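Local atomic coordinates of PHB depolymerase (Penicillium funiculosum, PDB entry 2D81), a protein that hydrolyses the ester bonds of the biopolyester polyhydroxybutyrate and binds a hydroxybutyrate trimer, with a circularly permuted alpha/beta hydrolase fold. Residues A26-G29 / V30-D34; K75-S78 / G79-A83; V85-L88 / G89-I93. All coordinates share one frame; numbering follows the deposited sequence.

Interaction 1: residues A26-G29 / V30-D34; sequences AQLG and VAYSD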
ATOM      1  N   ALA A  26      -0.927   3.823  -4.220  1.00  6.31           N
ATOM      2  CA  ALA A  26      -1.331   5.000  -4.985  1.00  6.58           C
ATOM      3  C   ALA A  26      -2.252   4.619  -6.141  1.00  6.27           C
ATOM      4  O   ALA A  26      -3.187   5.351  -6.460  1.00  6.70           O
ATOM      5  CB  ALA A  26      -0.101   5.735  -5.513  1.00  6.03           C
ATOM      6  N   GLN A  27      -1.996   3.474  -6.767  1.00  7.11           N
ATOM      7  CA  GLN A  27      -2.879   3.012  -7.833  1.00  5.87           C
ATOM      8  C   GLN A  27      -4.290   2.777  -7.306  1.00  5.70           C
ATOM      9  O   GLN A  27      -5.264   3.185  -7.937  1.00  6.05           O
ATOM     10  CB  GLN A  27      -2.324   1.740  -8.486  1.00  7.29           C
ATOM     11  CG  GLN A  27      -1.094   2.021  -9.343  1.00  6.94           C
ATOM     12  CD  GLN A  27      -0.495   0.789  -9.996  1.00  5.76           C
ATOM     13  OE1 GLN A  27       0.436   0.899 -10.795  1.00  6.43           O
ATOM     14  NE2 GLN A  27      -1.009  -0.388  -9.655  1.00  6.70           N
ATOM     15  N   LEU A  28      -4.397   2.133  -6.147  1.00  5.96           N
ATOM     16  CA  LEU A  28      -5.693   1.946  -5.494  1.00  6.26           C
ATOM     17  C   LEU A  28      -6.305   3.269  -5.034  1.00  6.76           C
ATOM     18  O   LEU A  28      -7.502   3.504  -5.209  1.00  7.24           O
ATOM     19  CB  LEU A  28      -5.547   1.005  -4.296  1.00  4.66           C
ATOM     20  CG  LEU A  28      -5.297  -0.465  -4.633  1.00  7.17           C
ATOM     21  CD1 LEU A  28      -4.687  -1.183  -3.433  1.00  7.27           C
ATOM     22  CD2 LEU A  28      -6.611  -1.118  -5.048  1.00  5.57           C
ATOM     23  N   GLY A  29      -5.476   4.126  -4.445  1.00  6.29           N
ATOM     24  CA  GLY A  29      -5.953   5.404  -3.941  1.00  6.39           C
ATOM     25  C   GLY A  29      -6.499   6.308  -5.033  1.00  6.46           C
ATOM     26  O   GLY A  29      -7.358   7.152  -4.778  1.00  6.89           O
ATOM     27  N   VAL A  30      -6.003   6.129  -6.253  1.00  6.94           N
ATOM     28  CA  VAL A  30      -6.476   6.904  -7.396  1.00  6.56           C
ATOM     29  C   VAL A  30      -7.617   6.201  -8.133  1.00  6.45           C
ATOM     30  O   VAL A  30      -8.715   6.751  -8.263  1.00  6.84           O
ATOM     31  CB  VAL A  30      -5.320   7.186  -8.389  1.00  4.58           C
ATOM     32  CG1 VAL A  30      -5.854   7.839  -9.657  1.00  6.37           C
ATOM     33  CG2 VAL A  30      -4.278   8.081  -7.724  1.00  6.06           C
ATOM     34  N   ALA A  31      -7.361   4.989  -8.616  1.00  6.82           N
ATOM     35  CA  ALA A  31      -8.334   4.285  -9.450  1.00  6.38           C
ATOM     36  C   ALA A  31      -9.603   3.963  -8.670  1.00  7.08           C
ATOM     37  O   ALA A  31     -10.709   4.007  -9.217  1.00  6.71           O
ATOM     38  CB  ALA A  31      -7.721   3.002 -10.011  1.00  7.89           C
ATOM     39  N   TYR A  32      -9.437   3.644  -7.388  1.00  6.67           N
ATOM     40  CA  TYR A  32     -10.572   3.378  -6.514  1.00  7.01           C
ATOM     41  C   TYR A  32     -10.657   4.387  -5.370  1.00  8.13           C
ATOM     42  O   TYR A  32     -10.879   4.014  -4.220  1.00  7.73           O
ATOM     43  CB  TYR A  32     -10.487   1.958  -5.935  1.00  6.55           C
ATOM     44  CG  TYR A  32     -10.703   0.850  -6.943  1.00  5.51           C
ATOM     45  CD1 TYR A  32      -9.650   0.368  -7.720  1.00  5.78           C
ATOM     46  CD2 TYR A  32     -11.960   0.268  -7.106  1.00  9.46           C
ATOM     47  CE1 TYR A  32      -9.841  -0.669  -8.630  1.00  5.68           C
ATOM     48  CE2 TYR A  32     -12.164  -0.772  -8.018  1.00  6.86           C
ATOM     49  CZ  TYR A  32     -11.101  -1.232  -8.773  1.00  7.97           C
ATOM     50  OH  TYR A  32     -11.294  -2.247  -9.674  1.00  7.69           O
ATOM     51  N   SER A  33     -10.489   5.666  -5.687  1.00  8.34           N
ATOM     52  CA  SER A  33     -10.549   6.704  -4.666  1.00  8.42           C
ATOM     53  C   SER A  33     -11.891   6.695  -3.934  1.00  8.60           C
ATOM     54  O   SER A  33     -11.986   7.168  -2.805  1.00  9.35           O
ATOM     55  CB  SER A  33     -10.294   8.082  -5.288  1.00  7.78           C
ATOM     56  OG  SER A  33     -11.253   8.398  -6.282  1.00  7.73           O
ATOM     57  N   ASP A  34     -12.919   6.142  -4.574  1.00  8.10           N
ATOM     58  CA  ASP A  34     -14.235   6.034  -3.954  1.00  9.57           C
ATOM     59  C   ASP A  34     -14.274   4.963  -2.865  1.00  8.95           C
ATOM     60  O   ASP A  34     -15.015   5.086  -1.887  1.00 10.64           O
ATOM     61  CB  ASP A  34     -15.299   5.731  -5.018  1.00 10.33           C
ATOM     62  CG  ASP A  34     -15.034   4.427  -5.753  1.00 12.99           C
ATOM     63  OD1 ASP A  34     -13.910   4.248  -6.262  1.00 10.34           O
ATOM     64  OD2 ASP A  34     -15.950   3.578  -5.827  1.00 16.68           O
TER
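Three successive backbone bonds tie residues 26-29 to 30-34, and they show how a helix closes its last turn. Ala31 N gives the straightest of them, reaching Gln27 O at 2.8 Å with an N-H...O angle of 159°. Val30 N donates to Ala26 O and Tyr32 N to Leu28 O, both more bent, the latter at 141°. Tyr32 is the first residue to leave helical backbone angles, yet its N-H still completes the i to i+4 ladder. Ser33 N then turns back to Val30 O in a weak 3.3 Å bond.

This is the C-terminal end of helix 20-31, the helix of a beta-alpha-beta crossover between the parallel strands 13-18 and 39-43 of the alpha/beta hydrolase sheet.

Around the ladder the side chains pack along their own turn. Val30 has CG1 anti to the backbone N (chi1 173°), which lays its other methyl, CG2, beside the accepting carbonyl, 3.2 Å from Ala26 O. Ser33 CB presses on Gly29 O at 3.1 Å, one turn back, while its hydroxyl has a partner beyond the helix, Asn87. Farther out, Leu28 CD2 comes obliquely to the Tyr32 ring, 4.3 Å from CD1. The Tyr32 side chain also touches Val307 of helix 301-314, and its OH is hydrogen-bonded to Gly299 N. Met303 of that same helix touches the side chains of Gln27, Leu28 and Ala31.

Interaction 2: residues K75-S78 / G79-A83; sequences KSWS and GNQIA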
ATOM      1  N   LYS A  75      -6.425  12.915 -15.654  1.00  8.93           N
ATOM      2  CA  LYS A  75      -7.478  13.826 -16.080  1.00  8.60           C
ATOM      3  C   LYS A  75      -8.396  13.166 -17.098  1.00  9.73           C
ATOM      4  O   LYS A  75      -9.616  13.278 -17.008  1.00 11.14           O
ATOM      5  CB  LYS A  75      -6.872  15.099 -16.677  1.00  9.82           C
ATOM      6  CG  LYS A  75      -6.129  15.949 -15.665  1.00  9.58           C
ATOM      7  CD  LYS A  75      -5.543  17.195 -16.301  1.00  8.67           C
ATOM      8  CE  LYS A  75      -4.750  18.008 -15.292  1.00  9.37           C
ATOM      9  NZ  LYS A  75      -4.101  19.189 -15.924  1.00  8.33           N
ATOM     10  N   SER A  76      -7.802  12.469 -18.060  1.00  9.01           N
ATOM     11  CA  SER A  76      -8.566  11.884 -19.155  1.00 10.21           C
ATOM     12  C   SER A  76      -9.451  10.728 -18.696  1.00  9.70           C
ATOM     13  O   SER A  76     -10.578  10.583 -19.171  1.00  9.73           O
ATOM     14  CB  SER A  76      -7.620  11.403 -20.256  1.00 11.76           C
ATOM     15  OG  SER A  76      -6.854  12.480 -20.764  1.00 15.17           O
ATOM     16  N   TRP A  77      -8.943   9.914 -17.773  1.00  7.76           N
ATOM     17  CA  TRP A  77      -9.661   8.717 -17.338  1.00  7.14           C
ATOM     18  C   TRP A  77     -10.669   8.989 -16.226  1.00  8.18           C
ATOM     19  O   TRP A  77     -11.456   8.114 -15.873  1.00  8.55           O
ATOM     20  CB  TRP A  77      -8.675   7.642 -16.861  1.00  6.80           C
ATOM     21  CG  TRP A  77      -7.667   7.225 -17.894  1.00  7.01           C
ATOM     22  CD1 TRP A  77      -7.789   7.330 -19.251  1.00  7.52           C
ATOM     23  CD2 TRP A  77      -6.399   6.604 -17.652  1.00  7.28           C
ATOM     24  NE1 TRP A  77      -6.674   6.813 -19.869  1.00  8.81           N
ATOM     25  CE2 TRP A  77      -5.805   6.362 -18.911  1.00  7.04           C
ATOM     26  CE3 TRP A  77      -5.706   6.228 -16.492  1.00  7.40           C
ATOM     27  CZ2 TRP A  77      -4.548   5.761 -19.044  1.00  7.21           C
ATOM     28  CZ3 TRP A  77      -4.453   5.627 -16.628  1.00  7.73           C
ATOM     29  CH2 TRP A  77      -3.890   5.402 -17.895  1.00  7.64           C
ATOM     30  N   SER A  78     -10.643  10.198 -15.674  1.00  8.55           N
ATOM     31  CA  SER A  78     -11.479  10.524 -14.521  1.00  8.86           C
ATOM     32  C   SER A  78     -12.954  10.227 -14.781  1.00  8.96           C
ATOM     33  O   SER A  78     -13.550  10.759 -15.718  1.00  9.68           O
ATOM     34  CB  SER A  78     -11.312  12.000 -14.146  1.00  8.24           C
ATOM     35  OG  SER A  78     -12.128  12.331 -13.031  1.00  7.58           O
ATOM     36  N   GLY A  79     -13.535   9.371 -13.947  1.00  8.99           N
ATOM     37  CA  GLY A  79     -14.949   9.068 -14.071  1.00 10.15           C
ATOM     38  C   GLY A  79     -15.245   7.873 -14.956  1.00 10.84           C
ATOM     39  O   GLY A  79     -16.394   7.431 -15.048  1.00 13.06           O
ATOM     40  N   ASN A  80     -14.213   7.348 -15.610  1.00  9.88           N
ATOM     41  CA  ASN A  80     -14.359   6.165 -16.446  1.00 11.02           C
ATOM     42  C   ASN A  80     -13.406   5.053 -16.026  1.00 10.23           C
ATOM     43  O   ASN A  80     -13.800   4.159 -15.277  1.00 10.65           O
ATOM     44  CB  ASN A  80     -14.143   6.528 -17.919  1.00 13.30           C
ATOM     45  CG  ASN A  80     -15.320   7.282 -18.505  1.00 16.44           C
ATOM     46  OD1 ASN A  80     -16.445   6.779 -18.521  1.00 19.41           O
ATOM     47  ND2 ASN A  80     -15.070   8.494 -18.989  1.00 17.68           N
ATOM     48  N   GLN A  81     -12.162   5.099 -16.499  1.00  8.90           N
ATOM     49  CA  GLN A  81     -11.187   4.069 -16.142  1.00  9.14           C
ATOM     50  C   GLN A  81     -10.705   4.187 -14.699  1.00  9.35           C
ATOM     51  O   GLN A  81     -10.153   3.237 -14.143  1.00  9.72           O
ATOM     52  CB  GLN A  81      -9.980   4.110 -17.087  1.00  9.06           C
ATOM     53  CG  GLN A  81     -10.321   3.793 -18.531  1.00  9.22           C
ATOM     54  CD  GLN A  81     -10.400   5.034 -19.389  1.00  8.98           C
ATOM     55  OE1 GLN A  81     -10.947   6.056 -18.974  1.00  9.31           O
ATOM     56  NE2 GLN A  81      -9.862   4.951 -20.602  1.00 12.81           N
ATOM     57  N   ILE A  82     -10.907   5.355 -14.097  1.00 10.03           N
ATOM     58  CA  ILE A  82     -10.670   5.528 -12.667  1.00  9.35           C
ATOM     59  C   ILE A  82     -11.798   6.353 -12.062  1.00 10.73           C
ATOM     60  O   ILE A  82     -12.543   7.021 -12.782  1.00 10.61           O
ATOM     61  CB  ILE A  82      -9.326   6.246 -12.382  1.00  7.12           C
ATOM     62  CG1 ILE A  82      -9.336   7.650 -12.992  1.00  7.83           C
ATOM     63  CG2 ILE A  82      -8.166   5.424 -12.936  1.00  7.98           C
ATOM     64  CD1 ILE A  82      -8.091   8.460 -12.675  1.00  7.54           C
ATOM     65  N   ALA A  83     -11.927   6.304 -10.739  1.00  9.55           N
ATOM     66  CA  ALA A  83     -12.917   7.125 -10.053  1.00  9.33           C
ATOM     67  C   ALA A  83     -12.585   8.599 -10.269  1.00  9.26           C
ATOM     68  O   ALA A  83     -11.431   8.951 -10.510  1.00  9.50           O
ATOM     69  CB  ALA A  83     -12.926   6.798  -8.561  1.00 10.12           C
TER
HETATM   70  O   HOH W   1     -12.187   8.029 -20.556  1.00 20.72           O
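Trp77 and Gln81 carry this contact, and their side chains cross at about a right angle. The glutamine leaves the backbone with CG beside its own N and then bends at chi2 (102°), a turn that swings the amide back against the CD1 side of the indole, which it meets obliquely. OE1 and NE2 both come to 3.4 Å from Trp77 CD1, and the ring and amide planes stand 48° apart. The carbonyl end is held from elsewhere: a water donates to Gln81 OE1 at 2.8 Å, and bonds more weakly to Ser76 O and to Asn80 ND2, so one solvent molecule spans helix and loop and probably restrains the amide.

Ile82 meets the same tryptophan through its CG1 branch, at CB rather than the ring. This CG1 sits between the backbone N and the carbonyl carbon (chi1 62°), which brings it to 3.9 Å from Trp77 CB; the isoleucine also packs against Val30 and Ala31 of helix 20-31. Ser78 OG is hydrogen-bonded to Val85 N, farther along the loop.

The backbone beneath these side chains is folded back sharply. Trp77 O accepts from Asn80 N at 2.9 Å, and a weak second bond comes from Ile82 N; Gly79 N in turn reaches Ile82 O at 2.8 Å. Gly79 has a positive phi, where a side chain would jam against Ser78 O. Such a glycine at the third position, with the Trp77 to Asn80 bond closing the loop, marks a type II beta turn, here following helix 68-77.

Interaction 3: residues V85-L88 / G89-I93; sequences VANL and GQRKI. With NAG (2-acetamido-2-deoxy-beta-D-glucopyranose), chain B.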
ATOM      1  N   VAL A  85     -11.315  12.124 -10.226  1.00  9.59           N
ATOM      2  CA  VAL A  85     -10.171  12.691  -9.527  1.00  9.58           C
ATOM      3  C   VAL A  85     -10.577  13.819  -8.584  1.00  9.52           C
ATOM      4  O   VAL A  85      -9.785  14.252  -7.747  1.00  8.27           O
ATOM      5  CB  VAL A  85      -9.105  13.213 -10.515  1.00  9.23           C
ATOM      6  CG1 VAL A  85      -8.532  12.053 -11.312  1.00 10.66           C
ATOM      7  CG2 VAL A  85      -9.709  14.251 -11.445  1.00  8.74           C
ATOM      8  N   ALA A  86     -11.813  14.289  -8.715  1.00  9.12           N
ATOM      9  CA  ALA A  86     -12.361  15.250  -7.760  1.00 10.27           C
ATOM     10  C   ALA A  86     -12.298  14.689  -6.340  1.00  9.74           C
ATOM     11  O   ALA A  86     -12.138  15.436  -5.372  1.00  8.20           O
ATOM     12  CB  ALA A  86     -13.803  15.591  -8.129  1.00 12.67           C
ATOM     13  N   ASN A  87     -12.423  13.371  -6.214  1.00  8.79           N
ATOM     14  CA  ASN A  87     -12.338  12.739  -4.902  1.00  9.85           C
ATOM     15  C   ASN A  87     -11.010  13.045  -4.222  1.00  9.47           C
ATOM     16  O   ASN A  87     -10.953  13.204  -3.001  1.00  9.43           O
ATOM     17  CB  ASN A  87     -12.498  11.219  -5.010  1.00  8.95           C
ATOM     18  CG  ASN A  87     -13.867  10.808  -5.502  1.00 10.34           C
ATOM     19  OD1 ASN A  87     -14.835  11.559  -5.383  1.00 12.13           O
ATOM     20  ND2 ASN A  87     -13.959   9.598  -6.046  1.00 10.05           N
ATOM     21  N   LEU A  88      -9.941  13.124  -5.006  1.00  8.73           N
ATOM     22  CA  LEU A  88      -8.612  13.303  -4.435  1.00  9.10           C
ATOM     23  C   LEU A  88      -8.485  14.636  -3.705  1.00  8.97           C
ATOM     24  O   LEU A  88      -7.566  14.833  -2.912  1.00  9.06           O
ATOM     25  CB  LEU A  88      -7.547  13.202  -5.529  1.00  9.68           C
ATOM     26  CG  LEU A  88      -7.458  11.837  -6.213  1.00 10.40           C
ATOM     27  CD1 LEU A  88      -6.464  11.909  -7.363  1.00  7.93           C
ATOM     28  CD2 LEU A  88      -7.043  10.772  -5.197  1.00  9.68           C
ATOM     29  N   GLY A  89      -9.422  15.543  -3.970  1.00  8.75           N
ATOM     30  CA  GLY A  89      -9.405  16.834  -3.310  1.00 10.44           C
ATOM     31  C   GLY A  89      -9.877  16.761  -1.871  1.00 11.00           C
ATOM     32  O   GLY A  89      -9.742  17.730  -1.121  1.00 11.68           O
ATOM     33  N   GLN A  90     -10.432  15.614  -1.488  1.00 11.42           N
ATOM     34  CA  GLN A  90     -10.895  15.396  -0.118  1.00 13.36           C
ATOM     35  C   GLN A  90     -10.344  14.094   0.448  1.00 12.89           C
ATOM     36  O   GLN A  90     -11.085  13.287   1.014  1.00 14.82           O
ATOM     37  CB  GLN A  90     -12.423  15.360  -0.066  1.00 16.59           C
ATOM     38  CG  GLN A  90     -13.092  16.670  -0.431  1.00 23.16           C
ATOM     39  CD  GLN A  90     -14.586  16.642  -0.183  1.00 27.47           C
ATOM     40  OE1 GLN A  90     -15.294  15.766  -0.682  1.00 29.32           O
ATOM     41  NE2 GLN A  90     -15.074  17.606   0.591  1.00 28.80           N
ATOM     42  N   ARG A  91      -9.043  13.893   0.283  1.00 10.71           N
ATOM     43  CA  ARG A  91      -8.376  12.708   0.806  1.00  9.21           C
ATOM     44  C   ARG A  91      -7.154  13.118   1.614  1.00  8.75           C
ATOM     45  O   ARG A  91      -6.462  14.076   1.269  1.00  8.95           O
ATOM     46  CB  ARG A  91      -7.943  11.797  -0.347  1.00  8.80           C
ATOM     47  CG  ARG A  91      -9.100  11.233  -1.161  1.00  7.96           C
ATOM     48  CD  ARG A  91      -9.835  10.139  -0.401  1.00  7.95           C
ATOM     49  NE  ARG A  91     -10.984   9.627  -1.144  1.00  8.70           N
ATOM     50  CZ  ARG A  91     -12.174  10.217  -1.188  1.00  8.26           C
ATOM     51  NH1 ARG A  91     -13.156   9.675  -1.898  1.00  9.51           N
ATOM     52  NH2 ARG A  91     -12.390  11.339  -0.517  1.00  9.20           N
ATOM     53  N   LYS A  92      -6.898  12.389   2.695  1.00  8.96           N
ATOM     54  CA  LYS A  92      -5.654  12.543   3.436  1.00  9.79           C
ATOM     55  C   LYS A  92      -4.592  11.699   2.748  1.00  9.43           C
ATOM     56  O   LYS A  92      -4.775  10.497   2.553  1.00 10.14           O
ATOM     57  CB  LYS A  92      -5.830  12.079   4.885  1.00 10.44           C
ATOM     58  CG  LYS A  92      -6.925  12.810   5.648  1.00 13.88           C
ATOM     59  CD  LYS A  92      -6.642  14.299   5.735  1.00 18.18           C
ATOM     60  CE  LYS A  92      -5.449  14.588   6.630  1.00 19.30           C
ATOM     61  NZ  LYS A  92      -5.753  14.268   8.051  1.00 23.63           N
ATOM     62  N   ILE A  93      -3.484  12.331   2.372  1.00  7.47           N
ATOM     63  CA  ILE A  93      -2.426  11.632   1.655  1.00  7.64           C
ATOM     64  C   ILE A  93      -1.109  11.773   2.397  1.00  6.76           C
ATOM     65  O   ILE A  93      -0.642  12.884   2.655  1.00  6.15           O
ATOM     66  CB  ILE A  93      -2.270  12.182   0.219  1.00  7.25           C
ATOM     67  CG1 ILE A  93      -3.587  12.013  -0.542  1.00  8.48           C
ATOM     68  CG2 ILE A  93      -1.146  11.445  -0.509  1.00  8.50           C
ATOM     69  CD1 ILE A  93      -3.576  12.601  -1.938  1.00  9.71           C
TER
HETATM   70  C1  NAG B 401      -9.146  17.358   4.825  1.00 12.69           C
HETATM   71  C2  NAG B 401     -10.416  17.742   4.045  1.00 11.60           C
HETATM   72  C3  NAG B 401     -11.683  17.589   4.912  1.00 12.24           C
HETATM   73  C4  NAG B 401     -11.692  16.286   5.726  1.00 14.73           C
HETATM   74  C5  NAG B 401     -10.352  16.091   6.428  1.00 16.71           C
HETATM   75  C6  NAG B 401     -10.259  14.796   7.211  1.00 19.06           C
HETATM   76  C7  NAG B 401     -10.646  19.512   2.406  1.00 10.05           C
HETATM   77  C8  NAG B 401     -11.001  20.980   2.225  1.00 12.59           C
HETATM   78  N2  NAG B 401     -10.289  19.127   3.629  1.00 10.07           N
HETATM   79  O3  NAG B 401     -12.830  17.611   4.077  1.00 13.43           O
HETATM   80  O4  NAG B 401     -12.725  16.346   6.696  1.00 13.98           O
HETATM   81  O5  NAG B 401      -9.298  16.081   5.449  1.00 14.41           O
HETATM   82  O6  NAG B 401      -9.356  14.926   8.299  1.00 23.62           O
HETATM   83  O7  NAG B 401     -10.696  18.747   1.443  1.00  9.17           O
HETATM   84  O   HOH W   2      -6.593  16.121  -0.665  1.00 11.30           O
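A short run of helical backbone leads into strand 92-98 here, beside a glycan attached to the protein, and Asn87 and Arg91 meet across it. Their side chains lie alongside each other, pointing the same way, with amide and guanidinium planes just 11° apart. Asn87 CB approaches Arg91 NH1 at 3.5 Å. Arg91 CG, beside the backbone N (chi1 -64°), comes to 3.3 Å from Asn87 O, and the bend at chi2 then turns the guanidinium so that one face lies against that oxygen, which is offset toward the rim. The backbone bonds are of the i to i+3 kind: Gly89 N donates to Ala86 O, and Gln90 N to Asn87 O at 2.9 Å. A water bridges Leu88 O and Arg91 O, donating to each at 2.8 Å. On the glycan side, Lys92 CD comes to 3.2 Å from the ring oxygen O5 of the sugar, and Gln90 CG lies near its O7.

Arg91 NH2 donates to Gln90 O at 2.8 Å; that oxygen lies in the guanidinium plane, whereas NH2 stands well above the carbonyl plane of Gln90. This bond and one from NH1 to Ser33 O orient the guanidinium, and a bond from ND2 to Ser33 OG limits the turning of the Asn87 amide. With carbonyls at NH1 and NH2 and a third, Asn87 O, over one face, the cation's charge is probably eased by carbonyl dipoles.

How the interactions relate
Along the chain the three contacts come in series: interaction 1 at the end of helix 20-31, interaction 2 where helix 68-77 gives way to a loop, and interaction 3 where that loop enters strand 92-98. Their centres nonetheless lie only about 10 to 14 Å apart, on one side of the chain's centre. Interaction 1 touches both others, through Ala31 O to Ala83 N and through Ser33 to Asn87 and Arg91, whereas 2 and 3 meet through Ser78 and Val85. The loop after helix 68-77 is thus laid against the end of a crossover helix, next to the parallel part of the mixed eight-stranded sheet, which holds strands 13-18, 39-43 and 92-98.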